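Long-range contacts in HpuA (Kingella denitrificans ATCC 33394, PDB 5EC6), which binds haemoglobin as an outer-membrane lipoprotein receptor, probably as a step in the uptake of haem iron: residues A[54-59]-A[68-73]; A[90-95]-A[124-129]; A[156-161]-A[266-271]; A[172-177]-A[315-320]. All blocks are in the same frame, centred on the assembly; numbering follows the deposited sequence. Where two conformers were deposited one is given.

Contact 1 (A[54-59]-A[68-73])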
loop_
_atom_site.group_PDB
_atom_site.type_symbol
_atom_site.label_atom_id
_atom_site.label_comp_id
_atom_site.label_asym_id
_atom_site.label_seq_id
_atom_site.Cartn_x
_atom_site.Cartn_y
_atom_site.Cartn_z
ATOM N N ILE A 54 -11.864 -19.114 -1.336
ATOM C CA ILE A 54 -13.055 -18.898 -2.104
ATOM C C ILE A 54 -13.146 -19.968 -3.204
ATOM O O ILE A 54 -12.205 -20.137 -4.001
ATOM C CB ILE A 54 -13.099 -17.495 -2.664
ATOM C CG1 ILE A 54 -13.166 -16.523 -1.468
ATOM C CG2 ILE A 54 -14.274 -17.303 -3.586
ATOM C CD1 ILE A 54 -13.375 -15.098 -1.822
ATOM N N THR A 55 -14.304 -20.608 -3.245
ATOM C CA THR A 55 -14.591 -21.652 -4.253
ATOM C C THR A 55 -15.617 -21.124 -5.224
ATOM O O THR A 55 -16.651 -20.532 -4.831
ATOM C CB THR A 55 -15.026 -22.930 -3.543
ATOM O OG1 THR A 55 -14.001 -23.390 -2.658
ATOM C CG2 THR A 55 -15.285 -24.054 -4.559
ATOM N N LYS A 56 -15.333 -21.301 -6.524
ATOM C CA LYS A 56 -16.171 -20.775 -7.595
ATOM C C LYS A 56 -16.283 -21.837 -8.689
ATOM O O LYS A 56 -15.364 -22.585 -8.882
ATOM C CB LYS A 56 -15.551 -19.552 -8.290
ATOM C CG LYS A 56 -15.095 -18.452 -7.363
ATOM C CD LYS A 56 -14.541 -17.265 -8.134
ATOM C CE LYS A 56 -14.633 -15.998 -7.306
ATOM N NZ LYS A 56 -13.625 -15.006 -7.760
ATOM N N PRO A 57 -17.403 -21.853 -9.416
ATOM C CA PRO A 57 -17.495 -22.841 -10.513
ATOM C C PRO A 57 -16.570 -22.460 -11.668
ATOM O O PRO A 57 -16.395 -21.281 -11.967
ATOM C CB PRO A 57 -18.948 -22.720 -10.974
ATOM C CG PRO A 57 -19.392 -21.403 -10.513
ATOM C CD PRO A 57 -18.649 -21.100 -9.246
ATOM N N SER A 58 -15.989 -23.475 -12.328
ATOM C CA SER A 58 -15.191 -23.223 -13.500
ATOM C C SER A 58 -16.098 -22.609 -14.612
ATOM O O SER A 58 -17.203 -23.129 -14.825
ATOM C CB SER A 58 -14.640 -24.550 -14.040
ATOM O OG SER A 58 -14.014 -24.349 -15.301
ATOM N N PRO A 59 -15.614 -21.596 -15.350
ATOM C CA PRO A 59 -16.313 -21.139 -16.555
ATOM C C PRO A 59 -16.265 -22.099 -17.708
ATOM O O PRO A 59 -16.958 -21.829 -18.701
ATOM C CB PRO A 59 -15.560 -19.858 -16.947
ATOM C CG PRO A 59 -14.864 -19.426 -15.704
ATOM C CD PRO A 59 -14.487 -20.695 -15.044
ATOM N N ASN A 68 -9.419 -20.946 -4.507
ATOM C CA ASN A 68 -8.225 -20.103 -4.462
ATOM C C ASN A 68 -8.275 -19.232 -3.209
ATOM O O ASN A 68 -9.332 -18.911 -2.755
ATOM C CB ASN A 68 -8.172 -19.221 -5.692
ATOM C CG ASN A 68 -7.763 -20.015 -6.921
ATOM O OD1 ASN A 68 -6.624 -20.471 -6.998
ATOM N ND2 ASN A 68 -8.723 -20.307 -7.806
ATOM N N GLN A 69 -7.097 -18.835 -2.760
ATOM C CA GLN A 69 -6.935 -17.804 -1.713
ATOM C C GLN A 69 -7.159 -16.434 -2.280
ATOM O O GLN A 69 -6.674 -16.105 -3.388
ATOM C CB GLN A 69 -5.546 -17.912 -1.120
ATOM C CG GLN A 69 -5.329 -19.170 -0.335
ATOM C CD GLN A 69 -3.936 -19.226 0.298
ATOM O OE1 GLN A 69 -2.927 -18.715 -0.270
ATOM N NE2 GLN A 69 -3.875 -19.799 1.471
ATOM N N GLU A 70 -7.911 -15.592 -1.535
ATOM C CA GLU A 70 -8.177 -14.241 -1.964
ATOM C C GLU A 70 -8.073 -13.333 -0.734
ATOM O O GLU A 70 -8.139 -13.806 0.397
ATOM C CB GLU A 70 -9.550 -14.074 -2.594
ATOM C CG GLU A 70 -9.698 -14.896 -3.877
ATOM C CD GLU A 70 -10.962 -14.625 -4.651
ATOM O OE1 GLU A 70 -11.558 -13.543 -4.528
ATOM O OE2 GLU A 70 -11.333 -15.528 -5.462
ATOM N N ILE A 71 -7.910 -12.042 -0.991
ATOM C CA ILE A 71 -8.075 -11.006 0.035
ATOM C C ILE A 71 -9.241 -10.132 -0.344
ATOM O O ILE A 71 -9.322 -9.692 -1.487
ATOM C CB ILE A 71 -6.840 -10.080 0.106
ATOM C CG1 ILE A 71 -5.546 -10.837 0.417
ATOM C CG2 ILE A 71 -7.114 -8.940 1.120
ATOM C CD1 ILE A 71 -5.396 -11.284 1.840
ATOM N N LEU A 72 -10.151 -9.903 0.609
ATOM C CA LEU A 72 -11.248 -8.968 0.454
ATOM C C LEU A 72 -11.009 -7.777 1.385
ATOM O O LEU A 72 -10.348 -7.932 2.409
ATOM C CB LEU A 72 -12.588 -9.618 0.808
ATOM C CG LEU A 72 -12.954 -10.890 0.043
ATOM C CD1 LEU A 72 -14.277 -11.497 0.561
ATOM C CD2 LEU A 72 -13.007 -10.559 -1.422
ATOM N N TYR A 73 -11.559 -6.637 0.998
ATOM C CA TYR A 73 -11.549 -5.430 1.817
ATOM C C TYR A 73 -12.850 -5.423 2.617
ATOM O O TYR A 73 -13.923 -5.416 2.035
ATOM C CB TYR A 73 -11.403 -4.175 0.941
ATOM C CG TYR A 73 -11.595 -2.916 1.752
ATOM C CD1 TYR A 73 -10.648 -2.499 2.657
ATOM C CD2 TYR A 73 -12.765 -2.211 1.663
ATOM C CE1 TYR A 73 -10.858 -1.367 3.441
ATOM C CE2 TYR A 73 -12.984 -1.095 2.441
ATOM C CZ TYR A 73 -12.037 -0.681 3.323
ATOM O OH TYR A 73 -12.286 0.450 4.097
HETATM O O HOH W 1 -11.441 -17.954 -5.831
HETATM O O HOH W 2 -14.121 -13.411 -5.451
#
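The carboxylate of Glu70 is covered on one face by Ile54, whose CD1 stands almost straight above the carboxyl carbon, 3.7 Å from Glu70 CD; Lys56 NZ and two waters lie close to the carboxylate plane, round its rim. The setting is a beta hairpin of strands 48-57 and 65-74. Ile54 and Asn68 form an antiparallel hydrogen-bonded pair: Ile54 N donates to Asn68 O at 2.9 Å, and Asn68 N returns the bond to Ile54 O, also at 2.9 Å. Further pairing of Phe52 with Glu70 and of Leu66 with Lys56 carries the ladder on in both directions. With CG1 anti to the carbonyl carbon (chi1 -64°), the Ile54 side chain crosses that of Glu70 at about a right angle, CD1 ending 3.6 Å from Glu70 OE1. The same methyl has a looser apolar contact with Leu72 CD1 at 4.4 Å, and Leu72 in turn packs on Phe52. Lys56 and Glu70, both extended beyond CG, meet tip to tip in a salt bridge whose hydrogen bond is weak, NZ to OE2 being 3.3 Å. Water reinforces this long ion pair. One water donates both to Glu70 OE2 and to Ile54 O, giving that carbonyl a second donor besides Asn68 N. The other accepts from Lys56 NZ at 2.8 Å and donates to Glu70 OE1 at 2.7 Å, closing a bridge from the ammonium to the oxygen it does not touch directly.

Contact 2 (A[90-95]-A[124-129])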
loop_
_atom_site.group_PDB
_atom_site.type_symbol
_atom_site.label_atom_id
_atom_site.label_comp_id
_atom_site.label_asym_id
_atom_site.label_seq_id
_atom_site.Cartn_x
_atom_site.Cartn_y
_atom_site.Cartn_z
ATOM N N ILE A 90 -6.518 4.926 -12.236
ATOM C CA ILE A 90 -6.235 4.979 -13.666
ATOM C C ILE A 90 -4.782 4.596 -13.935
ATOM O O ILE A 90 -3.853 5.177 -13.368
ATOM C CB ILE A 90 -6.489 6.382 -14.240
ATOM C CG1 ILE A 90 -7.922 6.862 -13.951
ATOM C CG2 ILE A 90 -6.213 6.387 -15.760
ATOM C CD1 ILE A 90 -8.119 8.361 -14.139
ATOM N N MET A 91 -4.599 3.666 -14.857
ATOM C CA MET A 91 -3.253 3.305 -15.344
ATOM C C MET A 91 -2.615 4.422 -16.187
ATOM O O MET A 91 -3.310 5.079 -16.962
ATOM C CB MET A 91 -3.377 2.090 -16.224
ATOM C CG MET A 91 -4.221 0.978 -15.629
ATOM S SD MET A 91 -3.134 -0.114 -14.719
ATOM C CE MET A 91 -2.422 -0.905 -16.150
ATOM N N PRO A 92 -1.289 4.621 -16.088
ATOM C CA PRO A 92 -0.675 5.525 -17.063
ATOM C C PRO A 92 -0.810 5.006 -18.494
ATOM O O PRO A 92 -0.867 3.795 -18.700
ATOM C CB PRO A 92 0.800 5.533 -16.644
ATOM C CG PRO A 92 0.993 4.258 -15.945
ATOM C CD PRO A 92 -0.282 4.008 -15.204
ATOM N N SER A 93 -0.867 5.919 -19.457
ATOM C CA SER A 93 -0.724 5.568 -20.883
ATOM C C SER A 93 0.546 4.753 -21.177
ATOM O O SER A 93 1.620 5.042 -20.634
ATOM C CB SER A 93 -0.733 6.831 -21.756
ATOM O OG SER A 93 -0.209 6.560 -23.049
ATOM N N SER A 94 0.392 3.760 -22.059
ATOM C CA SER A 94 1.489 2.939 -22.594
ATOM C C SER A 94 2.020 3.383 -23.971
ATOM O O SER A 94 2.718 2.610 -24.635
ATOM C CB SER A 94 1.022 1.483 -22.731
ATOM O OG SER A 94 0.595 0.949 -21.498
ATOM N N SER A 95 1.695 4.592 -24.419
ATOM C CA SER A 95 1.830 4.917 -25.841
ATOM C C SER A 95 3.240 5.431 -26.200
ATOM O O SER A 95 3.704 5.218 -27.323
ATOM C CB SER A 95 0.753 5.918 -26.283
ATOM O OG SER A 95 1.268 7.237 -26.342
ATOM N N THR A 124 0.628 -4.884 -16.609
ATOM C CA THR A 124 2.000 -5.025 -17.060
ATOM C C THR A 124 2.330 -3.885 -18.021
ATOM O O THR A 124 1.429 -3.216 -18.547
ATOM C CB THR A 124 2.213 -6.384 -17.768
ATOM O OG1 THR A 124 0.949 -7.033 -17.973
ATOM C CG2 THR A 124 3.097 -7.287 -16.935
ATOM N N SER A 125 3.630 -3.667 -18.219
ATOM C CA SER A 125 4.169 -2.525 -18.975
ATOM C C SER A 125 3.537 -1.160 -18.646
ATOM O O SER A 125 3.587 -0.247 -19.469
ATOM C CB SER A 125 4.091 -2.804 -20.489
ATOM O OG SER A 125 2.818 -2.484 -21.034
ATOM N N THR A 126 2.988 -1.006 -17.437
ATOM C CA THR A 126 2.869 0.324 -16.830
ATOM C C THR A 126 4.253 0.829 -16.438
ATOM O O THR A 126 4.429 2.030 -16.252
ATOM C CB THR A 126 1.916 0.367 -15.602
ATOM O OG1 THR A 126 2.448 -0.397 -14.510
ATOM C CG2 THR A 126 0.561 -0.173 -15.961
ATOM N N GLY A 127 5.227 -0.082 -16.317
ATOM C CA GLY A 127 6.402 0.160 -15.489
ATOM C C GLY A 127 5.958 0.614 -14.105
ATOM O O GLY A 127 5.046 0.025 -13.509
ATOM N N MET A 128 6.569 1.692 -13.623
ATOM C CA MET A 128 6.082 2.396 -12.440
ATOM C C MET A 128 6.056 1.459 -11.263
ATOM O O MET A 128 5.039 0.858 -10.899
ATOM C CB MET A 128 4.723 3.009 -12.659
ATOM C CG MET A 128 4.786 4.108 -13.729
ATOM S SD MET A 128 3.709 5.506 -13.416
ATOM C CE MET A 128 2.306 4.664 -12.771
ATOM N N ASN A 129 7.229 1.363 -10.701
ATOM C CA ASN A 129 7.525 0.361 -9.767
ATOM C C ASN A 129 6.746 0.503 -8.459
ATOM O O ASN A 129 6.525 -0.513 -7.836
ATOM C CB ASN A 129 9.000 0.360 -9.486
ATOM C CG ASN A 129 9.821 -0.173 -10.647
ATOM O OD1 ASN A 129 9.315 -0.850 -11.560
ATOM N ND2 ASN A 129 11.102 0.137 -10.617
#
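Two irregular loops meet here, one between strands 80-81 and 99-100, the other between strands 115-118 and 136-142, and their apolar join is Pro92 against Met128. The pair reach toward each other tip to tip: Met128 CE abuts the outer corner of the proline ring, 3.5 Å from Pro92 CG and 3.6 Å from Pro92 CD, a tight fit. Bends at chi2 and chi3 of Met128 fold its chain on the way to that methyl. Thr126 adds its CB to the same ring atom, 4.0 Å from Pro92 CG, while its OG1 turns back within its own loop to the Gly127 carbonyl, 2.8 Å from Gly127 O and above the plane of that group. Met91 also comes up to Thr126 CG2, but its modelled methyl is implausibly close and the detail is doubtful. Arg99 lies against both loops: Pro92, Ser94 and Met128 touch it, and its NH2 bonds to Ser125 O. The polar end of the contact is looser, with Ser94 and Ser125 merely near one another. Next to it segment 90-95 makes an ST turn, in which the backbone N of Ser95 donates to Ser93 OG at 3.1 Å.

Contact 3 (A[156-161]-A[266-271])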
loop_
_atom_site.group_PDB
_atom_site.type_symbol
_atom_site.label_atom_id
_atom_site.label_comp_id
_atom_site.label_asym_id
_atom_site.label_seq_id
_atom_site.Cartn_x
_atom_site.Cartn_y
_atom_site.Cartn_z
ATOM N N PRO A 156 2.375 -8.609 6.845
ATOM C CA PRO A 156 3.494 -7.930 7.498
ATOM C C PRO A 156 4.814 -8.625 7.250
ATOM O O PRO A 156 4.904 -9.870 7.116
ATOM C CB PRO A 156 3.153 -7.974 8.993
ATOM C CG PRO A 156 1.968 -8.796 9.121
ATOM C CD PRO A 156 1.384 -9.087 7.805
ATOM N N ALA A 157 5.859 -7.825 7.188
ATOM C CA ALA A 157 7.218 -8.356 7.059
ATOM C C ALA A 157 7.680 -9.070 8.315
ATOM O O ALA A 157 7.793 -8.462 9.372
ATOM C CB ALA A 157 8.198 -7.200 6.773
ATOM N N PRO A 158 8.003 -10.377 8.234
ATOM C CA PRO A 158 8.411 -11.005 9.476
ATOM C C PRO A 158 9.693 -10.387 10.055
ATOM O O PRO A 158 10.624 -10.188 9.311
ATOM C CB PRO A 158 8.704 -12.466 9.010
ATOM C CG PRO A 158 7.831 -12.647 7.795
ATOM C CD PRO A 158 7.896 -11.315 7.100
ATOM N N THR A 159 9.721 -10.109 11.346
ATOM C CA THR A 159 10.875 -9.440 11.952
ATOM C C THR A 159 12.122 -10.308 11.895
ATOM O O THR A 159 13.208 -9.806 11.769
ATOM C CB THR A 159 10.597 -8.997 13.399
ATOM O OG1 THR A 159 10.245 -10.144 14.183
ATOM C CG2 THR A 159 9.459 -7.976 13.458
ATOM N N ASP A 160 11.949 -11.641 11.874
ATOM C CA ASP A 160 13.127 -12.505 11.825
ATOM C C ASP A 160 13.873 -12.590 10.491
ATOM O O ASP A 160 14.987 -13.111 10.422
ATOM C CB ASP A 160 12.802 -13.895 12.430
ATOM C CG ASP A 160 11.775 -14.657 11.689
ATOM O OD1 ASP A 160 11.337 -14.245 10.584
ATOM O OD2 ASP A 160 11.375 -15.713 12.281
ATOM N N THR A 161 13.317 -11.981 9.424
ATOM C CA THR A 161 13.985 -11.926 8.193
ATOM C C THR A 161 14.101 -10.514 7.629
ATOM O O THR A 161 14.355 -10.369 6.448
ATOM C CB THR A 161 13.284 -12.834 7.183
ATOM O OG1 THR A 161 11.911 -12.467 7.094
ATOM C CG2 THR A 161 13.365 -14.312 7.667
ATOM N N ALA A 266 5.531 -7.666 3.196
ATOM C CA ALA A 266 6.119 -8.721 2.332
ATOM C C ALA A 266 7.080 -9.634 3.060
ATOM O O ALA A 266 8.028 -9.182 3.767
ATOM C CB ALA A 266 6.747 -8.180 1.073
ATOM N N LYS A 267 6.827 -10.944 2.900
ATOM C CA LYS A 267 7.771 -11.930 3.414
ATOM C C LYS A 267 9.075 -11.853 2.647
ATOM O O LYS A 267 9.142 -11.354 1.535
ATOM C CB LYS A 267 7.182 -13.350 3.304
ATOM C CG LYS A 267 6.058 -13.512 4.279
ATOM C CD LYS A 267 5.279 -14.797 4.073
ATOM C CE LYS A 267 4.134 -14.845 5.075
ATOM N NZ LYS A 267 2.897 -15.274 4.380
ATOM N N GLU A 268 10.113 -12.452 3.242
ATOM C CA GLU A 268 11.366 -12.645 2.532
ATOM C C GLU A 268 11.289 -13.515 1.273
ATOM O O GLU A 268 10.339 -14.279 1.131
ATOM C CB GLU A 268 12.401 -13.211 3.495
ATOM C CG GLU A 268 12.276 -14.695 3.729
ATOM C CD GLU A 268 11.158 -15.073 4.686
ATOM O OE1 GLU A 268 10.440 -14.274 5.329
ATOM O OE2 GLU A 268 11.019 -16.289 4.836
ATOM N N GLU A 269 12.289 -13.404 0.405
ATOM C CA GLU A 269 12.380 -14.223 -0.790
ATOM C C GLU A 269 13.571 -15.128 -0.606
ATOM O O GLU A 269 14.628 -14.689 -0.141
ATOM C CB GLU A 269 12.555 -13.369 -2.041
ATOM C CG GLU A 269 11.331 -12.505 -2.326
ATOM C CD GLU A 269 11.611 -11.520 -3.431
ATOM O OE1 GLU A 269 11.651 -11.964 -4.586
ATOM O OE2 GLU A 269 11.832 -10.315 -3.159
ATOM N N ARG A 270 13.392 -16.398 -0.969
ATOM C CA ARG A 270 14.469 -17.410 -0.820
ATOM C C ARG A 270 14.818 -18.073 -2.127
ATOM O O ARG A 270 14.007 -18.209 -3.040
ATOM C CB ARG A 270 14.085 -18.464 0.216
ATOM C CG ARG A 270 14.090 -17.886 1.612
ATOM C CD ARG A 270 13.474 -18.809 2.609
ATOM N NE ARG A 270 13.442 -18.244 3.944
ATOM C CZ ARG A 270 14.485 -18.022 4.741
ATOM N NH1 ARG A 270 15.745 -18.292 4.397
ATOM N NH2 ARG A 270 14.259 -17.448 5.930
ATOM N N PHE A 271 16.072 -18.472 -2.237
ATOM C CA PHE A 271 16.453 -19.362 -3.280
ATOM C C PHE A 271 15.847 -20.736 -3.035
ATOM O O PHE A 271 15.346 -21.095 -1.941
ATOM C CB PHE A 271 17.986 -19.473 -3.314
ATOM C CG PHE A 271 18.690 -18.158 -3.660
ATOM C CD1 PHE A 271 18.568 -17.616 -4.925
ATOM C CD2 PHE A 271 19.409 -17.485 -2.701
ATOM C CE1 PHE A 271 19.197 -16.421 -5.263
ATOM C CE2 PHE A 271 20.076 -16.305 -3.025
ATOM C CZ PHE A 271 19.954 -15.772 -4.296
#
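Pro156 opens the first segment alongside Ala266, its backbone carbon 4.2 Å from Ala266 N. At Ala157 the two backbones come nearest: Ala157 CA makes a bent CA-H...O contact with Ala266 O, 3.5 Å from CA to O, and its CB lies beside the same oxygen. Pro158 then turns its ring onto the second segment, with CD 3.7 Å from Lys267 CA and CG near both Lys267 CG and Glu268 OE1, crossing these side chains at about right angles; Lys267 NZ leads away to Asp36 O. The 3-10 turn at 159-160 is closed by Thr161 N bonding to Pro158 O, which brings Thr161 back to the contact. There Thr161 OG1, placed between N and the carbonyl carbon by chi1 55°, donates to Glu268 OE1 at 2.9 Å, approaching from above the carboxylate plane. Glu268 OE2 accepts from Arg270 NE at 3.2 Å in a salt bridge, so the acid is gripped at both oxygens. Thr161 CG2 rests near Arg270 NH2, while Arg270 NH1 bonds to Gly274 O. The contact thus joins the loop between strand 148-154 and helix 165-168 to the chain that leaves strand 256-265 and enters the small hairpin of strands 269-270 and 276-278.

Contact 4 (A[172-177]-A[315-320])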
loop_
_atom_site.group_PDB
_atom_site.type_symbol
_atom_site.label_atom_id
_atom_site.label_comp_id
_atom_site.label_asym_id
_atom_site.label_seq_id
_atom_site.Cartn_x
_atom_site.Cartn_y
_atom_site.Cartn_z
ATOM N N THR A 172 19.752 -4.164 10.307
ATOM C CA THR A 172 20.852 -3.201 10.071
ATOM C C THR A 172 20.752 -2.521 8.711
ATOM O O THR A 172 20.101 -3.019 7.789
ATOM C CB THR A 172 22.244 -3.882 10.165
ATOM O OG1 THR A 172 22.412 -4.833 9.088
ATOM C CG2 THR A 172 22.405 -4.604 11.516
ATOM N N GLY A 173 21.431 -1.403 8.558
ATOM C CA GLY A 173 21.574 -0.771 7.269
ATOM C C GLY A 173 20.388 0.115 6.912
ATOM O O GLY A 173 19.739 0.638 7.759
ATOM N N LYS A 174 20.193 0.284 5.617
ATOM C CA LYS A 174 19.221 1.244 5.111
ATOM C C LYS A 174 18.466 0.619 3.936
ATOM O O LYS A 174 18.973 -0.245 3.236
ATOM C CB LYS A 174 19.884 2.561 4.695
ATOM C CG LYS A 174 20.257 3.430 5.889
ATOM C CD LYS A 174 21.019 4.700 5.506
ATOM C CE LYS A 174 20.142 5.707 4.763
ATOM N NZ LYS A 174 20.814 7.017 4.493
ATOM N N ALA A 175 17.250 1.110 3.733
ATOM C CA ALA A 175 16.470 0.766 2.530
ATOM C C ALA A 175 15.655 1.963 2.084
ATOM O O ALA A 175 15.183 2.737 2.915
ATOM C CB ALA A 175 15.496 -0.336 2.873
ATOM N N THR A 176 15.531 2.098 0.777
ATOM C CA THR A 176 14.773 3.172 0.154
ATOM C C THR A 176 13.616 2.590 -0.650
ATOM O O THR A 176 13.773 1.653 -1.441
ATOM C CB THR A 176 15.725 3.995 -0.733
ATOM O OG1 THR A 176 16.718 4.604 0.111
ATOM C CG2 THR A 176 15.029 5.064 -1.478
ATOM N N TYR A 177 12.460 3.223 -0.469
ATOM C CA TYR A 177 11.181 2.787 -1.025
ATOM C C TYR A 177 10.642 3.887 -1.954
ATOM O O TYR A 177 10.803 5.077 -1.692
ATOM C CB TYR A 177 10.171 2.492 0.087
ATOM C CG TYR A 177 10.570 1.370 1.020
ATOM C CD1 TYR A 177 11.474 1.603 2.074
ATOM C CD2 TYR A 177 10.067 0.091 0.855
ATOM C CE1 TYR A 177 11.898 0.580 2.885
ATOM C CE2 TYR A 177 10.446 -0.933 1.674
ATOM C CZ TYR A 177 11.376 -0.717 2.684
ATOM O OH TYR A 177 11.770 -1.736 3.529
ATOM N N ASP A 315 21.913 8.635 8.904
ATOM C CA ASP A 315 20.860 9.535 8.456
ATOM C C ASP A 315 19.839 8.817 7.533
ATOM O O ASP A 315 20.001 7.628 7.230
ATOM C CB ASP A 315 21.476 10.769 7.772
ATOM C CG ASP A 315 22.132 10.472 6.448
ATOM O OD1 ASP A 315 21.712 9.598 5.671
ATOM O OD2 ASP A 315 23.160 11.163 6.160
ATOM N N THR A 316 18.766 9.527 7.180
ATOM C CA THR A 316 17.727 8.975 6.303
ATOM C C THR A 316 17.851 9.468 4.872
ATOM O O THR A 316 16.875 9.410 4.120
ATOM C CB THR A 316 16.325 9.233 6.816
ATOM O OG1 THR A 316 16.165 10.612 7.168
ATOM C CG2 THR A 316 16.086 8.347 8.065
ATOM N N SER A 317 19.043 9.910 4.484
ATOM C CA SER A 317 19.261 10.203 3.061
ATOM C C SER A 317 18.999 8.963 2.216
ATOM O O SER A 317 19.294 7.837 2.628
ATOM C CB SER A 317 20.656 10.744 2.783
ATOM O OG SER A 317 21.677 9.799 3.025
ATOM N N HIS A 318 18.468 9.178 1.029
ATOM C CA HIS A 318 18.084 8.099 0.177
ATOM C C HIS A 318 19.286 7.365 -0.423
ATOM O O HIS A 318 20.363 7.960 -0.679
ATOM C CB HIS A 318 17.189 8.568 -0.945
ATOM C CG HIS A 318 15.942 9.243 -0.473
ATOM N ND1 HIS A 318 15.069 8.649 0.418
ATOM C CD2 HIS A 318 15.403 10.432 -0.810
ATOM C CE1 HIS A 318 14.029 9.438 0.584
ATOM N NE2 HIS A 318 14.235 10.551 -0.128
ATOM N N LEU A 319 19.103 6.061 -0.626
ATOM C CA LEU A 319 20.007 5.302 -1.484
ATOM C C LEU A 319 19.726 5.644 -2.938
ATOM O O LEU A 319 18.551 5.707 -3.335
ATOM C CB LEU A 319 19.831 3.794 -1.222
ATOM C CG LEU A 319 20.031 3.361 0.215
ATOM C CD1 LEU A 319 19.831 1.868 0.413
ATOM C CD2 LEU A 319 21.423 3.772 0.685
ATOM N N VAL A 320 20.779 5.818 -3.736
ATOM C CA VAL A 320 20.638 6.381 -5.095
ATOM C C VAL A 320 21.474 5.606 -6.153
ATOM O O VAL A 320 21.941 6.212 -7.117
ATOM C CB VAL A 320 21.031 7.879 -5.141
ATOM C CG1 VAL A 320 20.049 8.756 -4.364
ATOM C CG2 VAL A 320 22.448 8.091 -4.611
#
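Lys174, Leu319 and Thr176 bury the most surface in this contact, in which the start of strand 174-185 is overlain by the loop that follows strand 298-308, the closing strand of the barrel-like C-terminal part of the chain. Lys174 runs out from the strand and bends at chi3 (69°), which turns CE into the curve of 315-317. Its NZ donates to three acceptors of 315-317, with a weak further bond to Ser313 OG: Asp315 O at 2.9 Å, from above the carbonyl plane; Asp315 OD1 at 3.0 Å, nearly along the C-O axis, in a salt bridge; and Ser317 O, in plane on a lone pair, though at a modelled distance that is doubtfully short. These bonds are those of one of two deposited conformers of the lysine. Asp315 OD1 is itself held by Ser317, whose N donates at 2.9 Å to OD1 to make an Asx turn and whose OG donates to the same oxygen at 2.7 Å. Farther on, Thr176 OG1 accepts from Leu319 N at 2.9 Å, nearly straight at 163°, and also bonds to Thr213 OG1, which His318 ND1 shares. Leu319 lies obliquely over the threonine; its CB is 3.5 Å from Thr176 OG1, and its CD1 reaches back over the Lys174 carbonyl, 3.6 Å from Lys174 O. The chemistry implies a loop fixed without beta pairing to this segment: the ammonium of a largely buried lysine gathers two carbonyls and a carboxylate, whose negative charge would compensate its own, while one hydroxyl anchors the backbone at Leu319.

Overall arrangement
All four contacts are partly buried and none touches another. Contact 1, within the hairpin 48-57/65-74, is the only one whose segments form a beta bridge; contacts 1 and 4 lie on opposite sides of the chain's centre, about 38 Å apart between centres. Contacts 3 and 4 are closest in centre, about 18 Å, and their segments alternate along the chain, interlacing distant parts of it; Gly281 pairs with Ala266 and accepts from Tyr177, linking their surroundings. Charge is used differently: water-assisted and exposed in contact 1, relayed through an acid in contact 3, gathered round the end of a largely buried lysine in contact 4. Contact 2, between two loops, relies instead on apolar packing.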